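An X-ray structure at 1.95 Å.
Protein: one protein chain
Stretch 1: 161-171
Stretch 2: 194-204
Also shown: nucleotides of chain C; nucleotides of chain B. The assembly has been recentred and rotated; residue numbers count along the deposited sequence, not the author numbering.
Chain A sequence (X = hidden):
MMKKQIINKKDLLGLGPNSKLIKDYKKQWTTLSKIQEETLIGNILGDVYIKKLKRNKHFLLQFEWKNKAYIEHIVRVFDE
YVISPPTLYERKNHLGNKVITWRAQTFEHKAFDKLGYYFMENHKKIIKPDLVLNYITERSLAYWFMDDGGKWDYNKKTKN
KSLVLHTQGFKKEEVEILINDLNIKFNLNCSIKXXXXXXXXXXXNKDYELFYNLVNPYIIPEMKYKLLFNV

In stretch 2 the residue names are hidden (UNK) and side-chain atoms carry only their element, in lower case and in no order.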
# COMPACT_ATOMS: atom_id res chain seq x y z
N LYS A 161 -6.45 -14.08 18.27
CA LYS A 161 -6.71 -13.20 17.08
C LYS A 161 -5.75 -12.00 17.04
O LYS A 161 -6.10 -10.94 16.40
CB LYS A 161 -8.15 -12.70 17.15
CG LYS A 161 -9.20 -13.80 17.15
CD LYS A 161 -10.61 -13.29 17.32
CE LYS A 161 -11.61 -14.43 17.38
NZ LYS A 161 -12.91 -14.08 16.76
N SER A 162 -4.58 -12.13 17.68
CA SER A 162 -3.44 -11.21 17.50
C SER A 162 -3.10 -11.10 16.00
O SER A 162 -3.19 -12.09 15.25
CB SER A 162 -2.27 -11.65 18.34
OG SER A 162 -2.59 -11.51 19.72
N LEU A 163 -2.78 -9.88 15.56
CA LEU A 163 -2.41 -9.53 14.17
C LEU A 163 -1.04 -8.86 14.16
O LEU A 163 -0.54 -8.48 15.20
CB LEU A 163 -3.48 -8.60 13.61
CG LEU A 163 -4.88 -9.20 13.57
CD1 LEU A 163 -5.91 -8.12 13.24
CD2 LEU A 163 -4.93 -10.35 12.57
N VAL A 164 -0.47 -8.77 12.97
CA VAL A 164 0.89 -8.22 12.72
C VAL A 164 0.78 -7.23 11.55
O VAL A 164 -0.01 -7.49 10.60
CB VAL A 164 1.85 -9.36 12.44
CG1 VAL A 164 3.24 -8.86 12.26
CG2 VAL A 164 1.84 -10.38 13.56
N LEU A 165 1.53 -6.13 11.62
CA LEU A 165 1.96 -5.38 10.43
C LEU A 165 3.45 -5.63 10.24
O LEU A 165 4.25 -5.39 11.19
CB LEU A 165 1.63 -3.90 10.62
CG LEU A 165 0.14 -3.58 10.66
CD1 LEU A 165 -0.13 -2.23 11.30
CD2 LEU A 165 -0.45 -3.58 9.24
N HIS A 166 3.81 -6.11 9.05
CA HIS A 166 5.21 -6.49 8.72
C HIS A 166 5.98 -5.25 8.26
O HIS A 166 6.09 -5.01 7.04
CB HIS A 166 5.18 -7.68 7.76
CG HIS A 166 4.70 -8.92 8.44
ND1 HIS A 166 5.51 -9.66 9.26
CD2 HIS A 166 3.49 -9.52 8.47
CE1 HIS A 166 4.85 -10.69 9.75
NE2 HIS A 166 3.59 -10.62 9.28
N THR A 167 6.57 -4.55 9.24
CA THR A 167 7.34 -3.28 9.07
C THR A 167 8.85 -3.53 9.01
O THR A 167 9.62 -2.58 9.31
CB THR A 167 7.00 -2.32 10.20
OG1 THR A 167 7.16 -2.99 11.47
CG2 THR A 167 5.59 -1.78 10.06
N GLN A 168 9.28 -4.72 8.60
CA GLN A 168 10.71 -5.12 8.68
C GLN A 168 11.59 -4.08 8.00
O GLN A 168 12.68 -3.82 8.53
CB GLN A 168 10.97 -6.53 8.11
CG GLN A 168 10.53 -7.65 9.05
CD GLN A 168 9.08 -8.00 8.86
OE1 GLN A 168 8.29 -7.14 8.49
NE2 GLN A 168 8.75 -9.28 9.05
N GLY A 169 11.13 -3.49 6.90
CA GLY A 169 11.91 -2.55 6.07
C GLY A 169 12.15 -1.20 6.75
O GLY A 169 12.91 -0.41 6.21
N PHE A 170 11.49 -0.89 7.87
CA PHE A 170 11.68 0.43 8.55
C PHE A 170 12.70 0.30 9.69
O PHE A 170 13.07 -0.84 10.11
CB PHE A 170 10.34 0.99 9.04
CG PHE A 170 9.38 1.37 7.94
CD1 PHE A 170 9.62 2.49 7.16
CD2 PHE A 170 8.29 0.58 7.64
CE1 PHE A 170 8.77 2.81 6.11
CE2 PHE A 170 7.43 0.91 6.60
CZ PHE A 170 7.67 2.02 5.83
N LYS A 171 13.15 1.43 10.22
CA LYS A 171 14.08 1.47 11.39
C LYS A 171 13.30 1.16 12.66
O LYS A 171 12.08 1.48 12.74
CB LYS A 171 14.77 2.83 11.51
CG LYS A 171 15.43 3.41 10.27
CD LYS A 171 16.69 2.70 9.86
CE LYS A 171 16.43 1.60 8.84
NZ LYS A 171 17.62 0.74 8.65
N UNK A 194 10.17 -8.48 16.94
CA UNK A 194 11.29 -8.65 16.01
C UNK A 194 11.05 -9.92 15.21
O UNK A 194 10.57 -10.93 15.76
c UNK A 194 13.37 -4.87 17.16
c UNK A 194 12.14 -6.90 18.58
c UNK A 194 12.74 -7.19 17.38
c UNK A 194 12.21 -5.61 19.10
c UNK A 194 12.82 -4.60 18.39
c UNK A 194 13.32 -6.16 16.66
c UNK A 194 12.60 -8.57 16.79
N UNK A 195 11.32 -9.84 13.92
CA UNK A 195 11.26 -10.98 13.00
C UNK A 195 12.55 -10.89 12.16
O UNK A 195 12.78 -9.84 11.54
c UNK A 195 9.90 -10.99 12.30
n UNK A 195 10.09 -13.30 11.66
o UNK A 195 9.73 -11.78 10.04
c UNK A 195 9.85 -12.07 11.24
N UNK A 196 13.41 -11.91 12.23
CA UNK A 196 14.80 -11.88 11.69
C UNK A 196 15.49 -10.56 12.09
O UNK A 196 16.00 -9.84 11.23
c UNK A 196 13.98 -13.25 9.69
c UNK A 196 14.79 -14.22 8.86
n UNK A 196 13.99 -15.40 6.84
c UNK A 196 13.92 -15.34 8.32
c UNK A 196 14.76 -12.04 10.17
N UNK A 197 15.45 -10.23 13.38
CA UNK A 197 16.11 -9.03 13.96
C UNK A 197 15.57 -7.71 13.38
O UNK A 197 16.17 -6.66 13.70
n UNK A 197 18.67 -9.07 16.00
o UNK A 197 18.20 -11.06 15.08
c UNK A 197 17.64 -9.12 13.82
c UNK A 197 18.22 -9.83 15.01
N UNK A 198 14.46 -7.71 12.65
CA UNK A 198 13.86 -6.45 12.14
C UNK A 198 12.51 -6.21 12.81
O UNK A 198 11.82 -7.12 13.26
c UNK A 198 15.13 -6.63 8.45
c UNK A 198 13.81 -6.49 10.62
n UNK A 198 17.42 -7.22 7.79
c UNK A 198 15.18 -6.66 9.97
c UNK A 198 16.41 -6.14 7.81
N UNK A 199 12.11 -4.94 12.97
CA UNK A 199 10.92 -4.62 13.76
C UNK A 199 9.57 -4.90 13.09
O UNK A 199 9.46 -4.59 11.92
c UNK A 199 12.86 -3.76 12.54
c UNK A 199 11.95 -2.60 12.89
c UNK A 199 11.05 -3.10 14.00
N UNK A 200 8.57 -5.35 13.88
CA UNK A 200 7.16 -5.54 13.42
C UNK A 200 6.22 -5.00 14.49
O UNK A 200 6.68 -4.78 15.63
c UNK A 200 6.60 -9.33 14.16
c UNK A 200 7.74 -7.52 12.01
c UNK A 200 6.85 -7.02 13.14
c UNK A 200 6.98 -7.89 14.39
N UNK A 201 4.97 -4.82 14.14
CA UNK A 201 3.91 -4.27 15.03
C UNK A 201 2.96 -5.41 15.35
O UNK A 201 2.33 -5.91 14.41
c UNK A 201 3.19 -3.09 14.36
c UNK A 201 4.18 -2.00 13.95
c UNK A 201 2.09 -2.53 15.26
c UNK A 201 3.54 -0.73 13.38
N UNK A 202 2.92 -5.83 16.62
CA UNK A 202 2.02 -6.88 17.16
C UNK A 202 0.77 -6.15 17.63
O UNK A 202 0.90 -5.16 18.41
c UNK A 202 1.93 -8.51 19.19
c UNK A 202 1.45 -8.02 20.39
c UNK A 202 2.76 -7.65 18.27
c UNK A 202 0.69 -8.80 21.25
c UNK A 202 0.92 -10.64 19.73
c UNK A 202 1.67 -9.84 18.88
o UNK A 202 -0.33 -10.91 21.75
c UNK A 202 0.43 -10.13 20.93
N UNK A 203 -0.40 -6.57 17.16
CA UNK A 203 -1.72 -6.06 17.63
C UNK A 203 -2.34 -7.15 18.48
O UNK A 203 -2.81 -8.14 17.93
c UNK A 203 -2.68 -4.51 14.18
c UNK A 203 -4.00 -5.20 16.99
c UNK A 203 -2.64 -5.70 16.47
c UNK A 203 -1.96 -4.70 15.52
N UNK A 204 -2.43 -6.97 19.83
CA UNK A 204 -2.78 -8.07 20.73
C UNK A 204 -4.24 -8.46 20.48
O UNK A 204 -4.96 -7.66 19.92
c UNK A 204 -2.34 -5.68 20.55
c UNK A 204 -3.04 -5.99 21.85
c UNK A 204 -2.63 -7.44 22.12
P DC C 17 4.84 -8.08 3.33
OP1 DC C 17 4.84 -7.57 1.94
OP2 DC C 17 5.02 -7.09 4.43
O5' DC C 17 3.50 -8.93 3.52
C5' DC C 17 3.08 -9.63 4.73
C4' DC C 17 2.95 -11.11 4.44
O4' DC C 17 4.25 -11.77 4.51
C3' DC C 17 1.99 -11.94 5.29
O3' DC C 17 1.17 -12.71 4.39
C2' DC C 17 2.94 -12.76 6.15
C1' DC C 17 4.15 -12.96 5.28
N1 DC C 17 5.44 -13.14 6.01
C2 DC C 17 6.36 -14.12 5.60
O2 DC C 17 6.07 -14.86 4.64
N3 DC C 17 7.54 -14.24 6.25
C4 DC C 17 7.83 -13.41 7.25
N4 DC C 17 8.99 -13.58 7.89
C5 DC C 17 6.93 -12.39 7.68
C6 DC C 17 5.77 -12.28 7.02
P DT C 16 10.68 -6.07 4.15
OP1 DT C 16 10.99 -6.78 2.93
OP2 DT C 16 10.23 -4.66 4.04
O5' DT C 16 9.47 -6.62 5.01
C5' DT C 16 9.15 -8.00 5.12
C4' DT C 16 8.27 -8.46 3.99
O4' DT C 16 8.93 -9.58 3.37
C3' DT C 16 6.95 -9.02 4.46
O3' DT C 16 6.01 -9.11 3.41
C2' DT C 16 7.32 -10.44 4.85
C1' DT C 16 8.31 -10.80 3.78
N1 DT C 16 9.39 -11.69 4.15
C2 DT C 16 9.64 -12.76 3.32
O2 DT C 16 8.90 -13.07 2.40
N3 DT C 16 10.78 -13.46 3.62
C4 DT C 16 11.67 -13.20 4.63
O4 DT C 16 12.66 -13.92 4.78
C5 DT C 16 11.38 -12.03 5.43
C7 DT C 16 12.32 -11.65 6.53
C6 DT C 16 10.29 -11.33 5.13
P DG B 9 17.15 -20.45 12.89
OP1 DG B 9 18.07 -21.60 12.94
OP2 DG B 9 17.66 -19.07 13.08
O5' DG B 9 16.38 -20.56 11.51
C5' DG B 9 15.69 -21.77 11.21
C4' DG B 9 14.81 -21.59 10.00
O4' DG B 9 13.69 -20.74 10.32
C3' DG B 9 15.50 -20.96 8.79
O3' DG B 9 15.14 -21.75 7.66
C2' DG B 9 14.92 -19.56 8.77
C1' DG B 9 13.54 -19.83 9.28
N9 DG B 9 12.77 -18.70 9.75
C8 DG B 9 13.18 -17.66 10.55
N7 DG B 9 12.24 -16.78 10.76
C5 DG B 9 11.16 -17.25 10.03
C6 DG B 9 9.86 -16.70 9.85
O6 DG B 9 9.38 -15.66 10.32
N1 DG B 9 9.07 -17.51 9.04
C2 DG B 9 9.48 -18.68 8.46
N2 DG B 9 8.56 -19.31 7.70
N3 DG B 9 10.69 -19.20 8.61
C4 DG B 9 11.47 -18.44 9.42
O HOH W 1 -5.83 -8.34 17.00

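Position 194 carries seven carbons, one leading into a ring of six, with no oxygen on it. Its CA-to-CB bond points away from stretch 1, and the side chain comes no nearer than 7.5 Å: Phe194. Position 195 has two carbons, the second bearing one oxygen and one nitrogen, a short amide whose oxygen meets the side-chain nitrogen of Gln168: Asn195. Its OD1 accepts from Gln168 NE2 at 2.9 Å and from N4 of DC17 at 2.9 Å, while its ND2 donates to O6 of DG9 at 2.8 Å. One amide thus bonds to a base on each DNA chain, while Gln168 donates to the same oxygen that accepts from DC17.

Position 196 shows four carbons in a row ending in nitrogen, clear of stretch 1: Lys196, whose NZ donates to O4 of DT16 at 2.9 Å. Position 197, again two carbons with a terminal oxygen and nitrogen, is out of reach of stretch 1: Asn197. Both residues have positive phi, as the central pair of a type I' turn should. Position 198 closes that turn with another unbranched four-carbon chain ending in nitrogen, its first carbon against Gln168: Lys198. Its CB lies 3.8 Å from CB of Gln168, but the end of the chain leads away.

At position 199 three carbons close a ring onto the backbone nitrogen, and one of them meets the backbone of Phe170: Pro199. Its CG packs 3.5 Å from O of Phe170, and its carbonyl O accepts a hydrogen bond from Thr167 OG1 at 2.8 Å.

Position 200 has four carbons forked at the first, one arm two carbons long. The short arm lies against the Gln168 amide and the end of the longer arm against Val164: Ile200. Its CG2 sits 3.5 Å from CD of Gln168, and its CD1 lies 3.9 Å from CG1 of Val164. Position 201 repeats the forked pattern, its first carbon near that of Leu165: Ile201, with CB 4.1 Å from CB of Leu165. Its backbone N donates to O of Leu165 at 3.1 Å, and its O accepts from N of Leu165 at 2.9 Å.

Position 202 has one carbon, a six-carbon ring and an oxygen on the ring that approaches Ser162: Tyr202. It pairs with Val164, and its OH comes within 3.1 Å of OG of Ser162. Position 203 is a third fork of four carbons, its first carbon beside that of Leu163: Ile203, on the same sheet face as Leu163, Leu165 and Ile201. Its N donates to O of Leu163 at 2.7 Å, and N of Leu163 donates to its O at 2.9 Å. Position 204 has three carbons closed onto the backbone nitrogen, and its CA-to-CB bond points away from stretch 1: Pro204.

The contact divides into two parts. Antiparallel pairing fixes the register through two complete pairs of backbone hydrogen bonds, and Leu163, Leu165, Ile201 and Ile203 lie on one face of the sheet, with CB of Leu163 4.2 Å from CB of Ile203. Past Leu165 the ladder gives way to side chains: Thr167 OG1 donates to O of Pro199, and Gln168 NE2 donates to both His166 ND1, at 3.3 Å, and Asn195 OD1. The rule is that a regular ladder sets the register, while a short polar network carries the contact on to the bases.

Stretch 2 194-204: FNKNKPIIYIP
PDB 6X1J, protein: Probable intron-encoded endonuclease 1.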